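PDB 3MKH: nitroalkane oxidase from Podospora anserina, which oxidises primary and secondary nitroalkanes to aldehydes or ketones with the aid of FAD, consuming oxygen and releasing nitrite and hydrogen peroxide. Local coordinates for residues Y51-S65 against T95-N107. Residues are numbered along the deposited sequence; the frame is centred on the assembly and turned at random.
Sequences YAAAVSAGILKGQIS and TIFATGLGLTPIN
Two flat groups of 51-65, the ring of Tyr51 and the amide of Gln63, meet the helical segment 95-107. At the ring's edge, near its plane, lies Thr99 OG1, 2.7 Å from Tyr51 OH and hydrogen-bonded to it; Ile96 CG1 and Thr95 CG2 approach the ring obliquely, and Trp177 meets it edge-to-face. With CG anti to the backbone N (chi1 -177°), the phenol reaches across to the helix, and its hydroxyl is also hydrogen-bonded to Pro128 O, outside both segments, so this buried polar group is tied to more than one part of the chain. One face of the Gln63 amide lies against Gly100, its CD 3.4 Å from Gly100 CA, an example of how a glycine in a helix lets a flat side chain lie close against the backbone. Its NE2 donates to Ile96 O at 3.0 Å, from above the carbonyl plane rather than along a lone pair, while OE1 rests against the methyl Thr99 CG2. Beside this side chain, one water donates to both Gln63 O and Gly100 O, bridging the two backbones. Ile96 fills the apolar end, setting CD1 against Ala54 CB and CG2 against Ile59 CG2 (3.7 Å); farther along, Ile64 CG1 packs on Leu103 CD1. Helix 51-56 ends in a Schellman motif at Gly58, and its axis crosses that of 95-107 at -57°. Within the N-terminal helical domain of this acyl-CoA dehydrogenase relative, helix 9-33 packs on Ala54, Ile59 and Ile96, while Leu101 touches FAD and helix 262-298, and Ile106 meets strand 184-191.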
ATOM      1  N   TYR A  51      -3.320  10.172  38.608  1.00 19.03           N
ATOM      2  CA  TYR A  51      -2.234   9.210  38.708  1.00 20.59           C
ATOM      3  C   TYR A  51      -2.184   8.624  40.129  1.00 20.69           C
ATOM      4  O   TYR A  51      -2.025   7.409  40.309  1.00 19.85           O
ATOM      5  CB  TYR A  51      -0.907   9.884  38.333  1.00 21.45           C
ATOM      6  CG  TYR A  51       0.318   8.992  38.314  1.00 19.07           C
ATOM      7  CD1 TYR A  51       0.957   8.624  39.496  1.00 18.68           C
ATOM      8  CD2 TYR A  51       0.859   8.551  37.120  1.00 18.39           C
ATOM      9  CE1 TYR A  51       2.085   7.825  39.485  1.00 18.12           C
ATOM     10  CE2 TYR A  51       2.005   7.761  37.098  1.00 20.15           C
ATOM     11  CZ  TYR A  51       2.613   7.402  38.288  1.00 21.04           C
ATOM     12  OH  TYR A  51       3.753   6.625  38.280  1.00 20.45           O
ATOM     13  N   ALA A  52      -2.329   9.480  41.141  1.00 19.49           N
ATOM     14  CA  ALA A  52      -2.346   9.001  42.525  1.00 22.84           C
ATOM     15  C   ALA A  52      -3.508   8.033  42.767  1.00 20.88           C
ATOM     16  O   ALA A  52      -3.394   7.092  43.563  1.00 21.34           O
ATOM     17  CB  ALA A  52      -2.427  10.180  43.510  1.00 20.92           C
ATOM     18  N   ALA A  53      -4.631   8.268  42.094  1.00 19.04           N
ATOM     19  CA  ALA A  53      -5.783   7.381  42.220  1.00 22.44           C
ATOM     20  C   ALA A  53      -5.485   6.015  41.611  1.00 24.17           C
ATOM     21  O   ALA A  53      -5.930   4.990  42.140  1.00 22.02           O
ATOM     22  CB  ALA A  53      -7.040   8.003  41.576  1.00 23.39           C
ATOM     23  N   ALA A  54      -4.749   6.003  40.494  1.00 20.20           N
ATOM     24  CA  ALA A  54      -4.334   4.750  39.849  1.00 19.93           C
ATOM     25  C   ALA A  54      -3.365   3.995  40.738  1.00 20.91           C
ATOM     26  O   ALA A  54      -3.393   2.759  40.822  1.00 21.37           O
ATOM     27  CB  ALA A  54      -3.686   5.032  38.485  1.00 23.30           C
ATOM     28  N   VAL A  55      -2.498   4.740  41.405  1.00 20.42           N
ATOM     29  CA  VAL A  55      -1.560   4.139  42.337  1.00 18.93           C
ATOM     30  C   VAL A  55      -2.326   3.459  43.478  1.00 22.94           C
ATOM     31  O   VAL A  55      -2.040   2.300  43.849  1.00 22.19           O
ATOM     32  CB  VAL A  55      -0.591   5.165  42.920  1.00 19.26           C
ATOM     33  CG1 VAL A  55       0.174   4.537  44.109  1.00 22.23           C
ATOM     34  CG2 VAL A  55       0.391   5.663  41.843  1.00 17.83           C
ATOM     35  N   SER A  56      -3.305   4.175  44.018  1.00 20.47           N
ATOM     36  CA  SER A  56      -4.125   3.650  45.109  1.00 25.01           C
ATOM     37  C   SER A  56      -4.915   2.409  44.689  1.00 26.35           C
ATOM     38  O   SER A  56      -5.183   1.524  45.507  1.00 25.06           O
ATOM     39  CB  SER A  56      -5.056   4.732  45.655  1.00 24.57           C
ATOM     40  OG  SER A  56      -5.842   4.192  46.698  1.00 28.63           O
ATOM     41  N   ALA A  57      -5.257   2.342  43.405  1.00 22.17           N
ATOM     42  CA  ALA A  57      -5.921   1.179  42.814  1.00 20.72           C
ATOM     43  C   ALA A  57      -4.974  -0.015  42.585  1.00 27.98           C
ATOM     44  O   ALA A  57      -5.412  -1.079  42.144  1.00 25.33           O
ATOM     45  CB  ALA A  57      -6.609   1.578  41.502  1.00 21.63           C
ATOM     46  N   GLY A  58      -3.686   0.165  42.884  1.00 23.17           N
ATOM     47  CA  GLY A  58      -2.716  -0.912  42.792  1.00 22.58           C
ATOM     48  C   GLY A  58      -1.959  -1.020  41.469  1.00 25.40           C
ATOM     49  O   GLY A  58      -1.261  -2.009  41.241  1.00 19.90           O
ATOM     50  N   ILE A  59      -2.075  -0.012  40.603  1.00 20.55           N
ATOM     51  CA  ILE A  59      -1.519  -0.118  39.246  1.00 21.53           C
ATOM     52  C   ILE A  59       0.012  -0.273  39.223  1.00 20.96           C
ATOM     53  O   ILE A  59       0.558  -1.028  38.422  1.00 21.98           O
ATOM     54  CB  ILE A  59      -1.958   1.059  38.325  1.00 24.99           C
ATOM     55  CG1 ILE A  59      -3.474   1.099  38.217  1.00 32.46           C
ATOM     56  CG2 ILE A  59      -1.427   0.868  36.911  1.00 27.41           C
ATOM     57  CD1 ILE A  59      -4.061  -0.155  37.560  1.00 37.99           C
ATOM     58  N   LEU A  60       0.703   0.440  40.101  1.00 21.25           N
ATOM     59  CA  LEU A  60       2.158   0.357  40.139  1.00 19.47           C
ATOM     60  C   LEU A  60       2.625  -1.005  40.681  1.00 23.97           C
ATOM     61  O   LEU A  60       3.608  -1.573  40.194  1.00 20.10           O
ATOM     62  CB  LEU A  60       2.745   1.515  40.952  1.00 21.33           C
ATOM     63  CG  LEU A  60       3.089   2.800  40.175  1.00 27.47           C
ATOM     64  CD1 LEU A  60       2.185   3.058  39.011  1.00 22.60           C
ATOM     65  CD2 LEU A  60       3.224   4.033  41.072  1.00 25.20           C
ATOM     66  N   LYS A  61       1.938  -1.529  41.690  1.00 23.12           N
ATOM     67  CA  LYS A  61       2.273  -2.875  42.181  1.00 23.59           C
ATOM     68  C   LYS A  61       2.221  -3.886  41.038  1.00 24.13           C
ATOM     69  O   LYS A  61       3.016  -4.832  40.977  1.00 21.25           O
ATOM     70  CB  LYS A  61       1.305  -3.308  43.290  1.00 22.45           C
ATOM     71  CG  LYS A  61       1.222  -2.351  44.487  1.00 25.25           C
ATOM     72  CD  LYS A  61       0.292  -2.920  45.571  1.00 30.85           C
ATOM     73  CE  LYS A  61      -0.583  -1.837  46.195  1.00 35.70           C
ATOM     74  NZ  LYS A  61      -1.265  -2.300  47.450  1.00 33.97           N
ATOM     75  N   GLY A  62       1.266  -3.683  40.136  1.00 21.28           N
ATOM     76  CA  GLY A  62       1.081  -4.543  38.985  1.00 22.33           C
ATOM     77  C   GLY A  62       2.156  -4.425  37.918  1.00 24.12           C
ATOM     78  O   GLY A  62       2.233  -5.258  37.018  1.00 22.89           O
ATOM     79  N   GLN A  63       2.998  -3.404  38.026  1.00 18.18           N
ATOM     80  CA  GLN A  63       4.100  -3.229  37.089  1.00 21.35           C
ATOM     81  C   GLN A  63       5.386  -3.849  37.621  1.00 23.50           C
ATOM     82  O   GLN A  63       6.402  -3.837  36.948  1.00 25.89           O
ATOM     83  CB  GLN A  63       4.329  -1.733  36.816  1.00 21.09           C
ATOM     84  CG  GLN A  63       3.162  -1.077  36.119  1.00 19.90           C
ATOM     85  CD  GLN A  63       3.291   0.431  36.058  1.00 24.14           C
ATOM     86  OE1 GLN A  63       4.064   1.039  36.808  1.00 21.86           O
ATOM     87  NE2 GLN A  63       2.528   1.044  35.164  1.00 22.95           N
ATOM     88  N   ILE A  64       5.344  -4.367  38.844  1.00 20.82           N
ATOM     89  CA  ILE A  64       6.551  -4.906  39.473  1.00 22.02           C
ATOM     90  C   ILE A  64       6.443  -6.426  39.541  1.00 23.44           C
ATOM     91  O   ILE A  64       5.394  -6.981  39.864  1.00 21.61           O
ATOM     92  CB  ILE A  64       6.792  -4.277  40.869  1.00 21.22           C
ATOM     93  CG1 ILE A  64       7.145  -2.795  40.698  1.00 23.81           C
ATOM     94  CG2 ILE A  64       7.923  -4.988  41.625  1.00 19.28           C
ATOM     95  CD1 ILE A  64       7.179  -2.012  42.005  1.00 21.19           C
ATOM     96  N   SER A  65       7.524  -7.108  39.211  1.00 24.64           N
ATOM     97  CA  SER A  65       7.454  -8.557  39.130  1.00 21.98           C
ATOM     98  C   SER A  65       7.269  -9.208  40.512  1.00 18.32           C
ATOM     99  O   SER A  65       7.739  -8.688  41.518  1.00 20.35           O
ATOM    100  CB  SER A  65       8.704  -9.078  38.432  1.00 28.19           C
ATOM    101  OG  SER A  65       9.557  -9.675  39.367  1.00 35.48           O
ATOM    102  N   THR A  95       1.484   8.074  30.596  1.00 17.97           N
ATOM    103  CA  THR A  95       2.244   8.498  31.777  1.00 20.63           C
ATOM    104  C   THR A  95       2.346   7.355  32.786  1.00 20.83           C
ATOM    105  O   THR A  95       3.421   7.081  33.335  1.00 19.48           O
ATOM    106  CB  THR A  95       1.632   9.749  32.412  1.00 17.96           C
ATOM    107  OG1 THR A  95       1.780  10.836  31.495  1.00 18.76           O
ATOM    108  CG2 THR A  95       2.340  10.114  33.713  1.00 17.52           C
ATOM    109  N   ILE A  96       1.229   6.670  32.996  1.00 21.29           N
ATOM    110  CA  ILE A  96       1.211   5.500  33.854  1.00 19.47           C
ATOM    111  C   ILE A  96       2.064   4.370  33.296  1.00 19.66           C
ATOM    112  O   ILE A  96       2.902   3.820  34.001  1.00 19.27           O
ATOM    113  CB  ILE A  96      -0.227   5.022  34.107  1.00 20.35           C
ATOM    114  CG1 ILE A  96      -1.008   6.115  34.826  1.00 19.84           C
ATOM    115  CG2 ILE A  96      -0.231   3.745  34.929  1.00 20.29           C
ATOM    116  CD1 ILE A  96      -2.502   5.854  34.919  1.00 23.94           C
ATOM    117  N   PHE A  97       1.857   4.011  32.037  1.00 19.88           N
ATOM    118  CA  PHE A  97       2.634   2.922  31.442  1.00 21.74           C
ATOM    119  C   PHE A  97       4.134   3.217  31.418  1.00 24.31           C
ATOM    120  O   PHE A  97       4.964   2.308  31.524  1.00 22.29           O
ATOM    121  CB  PHE A  97       2.126   2.604  30.027  1.00 23.51           C
ATOM    122  CG  PHE A  97       0.676   2.211  29.986  1.00 23.56           C
ATOM    123  CD1 PHE A  97       0.085   1.603  31.087  1.00 25.05           C
ATOM    124  CD2 PHE A  97      -0.095   2.442  28.857  1.00 22.38           C
ATOM    125  CE1 PHE A  97      -1.250   1.232  31.067  1.00 27.13           C
ATOM    126  CE2 PHE A  97      -1.425   2.076  28.821  1.00 22.23           C
ATOM    127  CZ  PHE A  97      -2.011   1.467  29.930  1.00 22.30           C
ATOM    128  N   ALA A  98       4.485   4.492  31.274  1.00 19.47           N
ATOM    129  CA  ALA A  98       5.897   4.885  31.216  1.00 21.25           C
ATOM    130  C   ALA A  98       6.617   4.590  32.538  1.00 18.13           C
ATOM    131  O   ALA A  98       7.805   4.263  32.548  1.00 22.02           O
ATOM    132  CB  ALA A  98       6.015   6.372  30.861  1.00 18.66           C
ATOM    133  N   THR A  99       5.905   4.694  33.650  1.00 16.48           N
ATOM    134  CA  THR A  99       6.506   4.334  34.946  1.00 16.97           C
ATOM    135  C   THR A  99       6.781   2.827  34.925  1.00 19.30           C
ATOM    136  O   THR A  99       7.781   2.366  35.456  1.00 20.04           O
ATOM    137  CB  THR A  99       5.589   4.700  36.127  1.00 21.45           C
ATOM    138  OG1 THR A  99       5.650   6.117  36.355  1.00 21.64           O
ATOM    139  CG2 THR A  99       5.992   3.962  37.413  1.00 18.93           C
ATOM    140  N   GLY A 100       5.904   2.069  34.281  1.00 20.11           N
ATOM    141  CA  GLY A 100       6.116   0.633  34.160  1.00 19.65           C
ATOM    142  C   GLY A 100       7.357   0.313  33.345  1.00 22.17           C
ATOM    143  O   GLY A 100       8.117  -0.597  33.674  1.00 20.56           O
ATOM    144  N   LEU A 101       7.582   1.075  32.282  1.00 18.27           N
ATOM    145  CA  LEU A 101       8.789   0.903  31.479  1.00 19.66           C
ATOM    146  C   LEU A 101      10.041   1.238  32.298  1.00 21.86           C
ATOM    147  O   LEU A 101      11.066   0.547  32.211  1.00 21.73           O
ATOM    148  CB  LEU A 101       8.721   1.762  30.203  1.00 19.85           C
ATOM    149  CG  LEU A 101       9.974   1.703  29.312  1.00 21.54           C
ATOM    150  CD1 LEU A 101      10.252   0.301  28.792  1.00 26.30           C
ATOM    151  CD2 LEU A 101       9.867   2.698  28.157  1.00 25.72           C
ATOM    152  N   GLY A 102       9.952   2.294  33.101  1.00 20.15           N
ATOM    153  CA  GLY A 102      11.059   2.685  33.957  1.00 21.95           C
ATOM    154  C   GLY A 102      11.410   1.624  34.993  1.00 21.29           C
ATOM    155  O   GLY A 102      12.571   1.471  35.366  1.00 23.87           O
ATOM    156  N   LEU A 103      10.408   0.890  35.464  1.00 21.63           N
ATOM    157  CA  LEU A 103      10.644  -0.195  36.434  1.00 20.46           C
ATOM    158  C   LEU A 103      11.149  -1.495  35.806  1.00 22.16           C
ATOM    159  O   LEU A 103      11.693  -2.358  36.508  1.00 23.10           O
ATOM    160  CB  LEU A 103       9.373  -0.477  37.241  1.00 17.99           C
ATOM    161  CG  LEU A 103       8.874   0.704  38.070  1.00 22.36           C
ATOM    162  CD1 LEU A 103       7.455   0.456  38.617  1.00 19.99           C
ATOM    163  CD2 LEU A 103       9.867   1.023  39.180  1.00 21.43           C
ATOM    164  N   THR A 104      10.977  -1.630  34.494  1.00 20.48           N
ATOM    165  CA  THR A 104      11.303  -2.874  33.799  1.00 21.16           C
ATOM    166  C   THR A 104      12.774  -3.319  33.931  1.00 23.47           C
ATOM    167  O   THR A 104      13.036  -4.484  34.214  1.00 24.95           O
ATOM    168  CB  THR A 104      10.852  -2.827  32.317  1.00 23.88           C
ATOM    169  OG1 THR A 104       9.431  -2.639  32.269  1.00 24.00           O
ATOM    170  CG2 THR A 104      11.227  -4.136  31.580  1.00 24.33           C
ATOM    171  N   PRO A 105      13.738  -2.399  33.753  1.00 22.65           N
ATOM    172  CA  PRO A 105      15.134  -2.832  33.926  1.00 23.75           C
ATOM    173  C   PRO A 105      15.409  -3.377  35.316  1.00 23.89           C
ATOM    174  O   PRO A 105      16.218  -4.286  35.468  1.00 22.08           O
ATOM    175  CB  PRO A 105      15.934  -1.544  33.690  1.00 25.84           C
ATOM    176  CG  PRO A 105      15.046  -0.752  32.764  1.00 21.54           C
ATOM    177  CD  PRO A 105      13.657  -0.997  33.302  1.00 21.93           C
ATOM    178  N   ILE A 106      14.726  -2.834  36.315  1.00 22.73           N
ATOM    179  CA  ILE A 106      14.845  -3.310  37.683  1.00 25.32           C
ATOM    180  C   ILE A 106      14.200  -4.698  37.868  1.00 28.07           C
ATOM    181  O   ILE A 106      14.773  -5.555  38.541  1.00 25.42           O
ATOM    182  CB  ILE A 106      14.303  -2.279  38.682  1.00 29.55           C
ATOM    183  CG1 ILE A 106      15.124  -0.989  38.560  1.00 31.33           C
ATOM    184  CG2 ILE A 106      14.422  -2.800  40.106  1.00 29.60           C
ATOM    185  CD1 ILE A 106      14.561   0.172  39.315  1.00 29.90           C
ATOM    186  N   ASN A 107      13.037  -4.924  37.257  1.00 24.55           N
ATOM    187  CA  ASN A 107      12.449  -6.265  37.214  1.00 23.20           C
ATOM    188  C   ASN A 107      13.429  -7.242  36.580  1.00 28.62           C
ATOM    189  O   ASN A 107      13.533  -8.398  37.005  1.00 29.71           O
ATOM    190  CB  ASN A 107      11.162  -6.287  36.384  1.00 23.41           C
ATOM    191  CG  ASN A 107       9.985  -5.671  37.103  1.00 26.47           C
ATOM    192  OD1 ASN A 107       9.061  -5.157  36.472  1.00 28.58           O
ATOM    193  ND2 ASN A 107      10.008  -5.716  38.421  1.00 20.11           N
TER
HETATM  194  O   HOH W   1       6.679  -2.956  34.309  1.00 27.38           O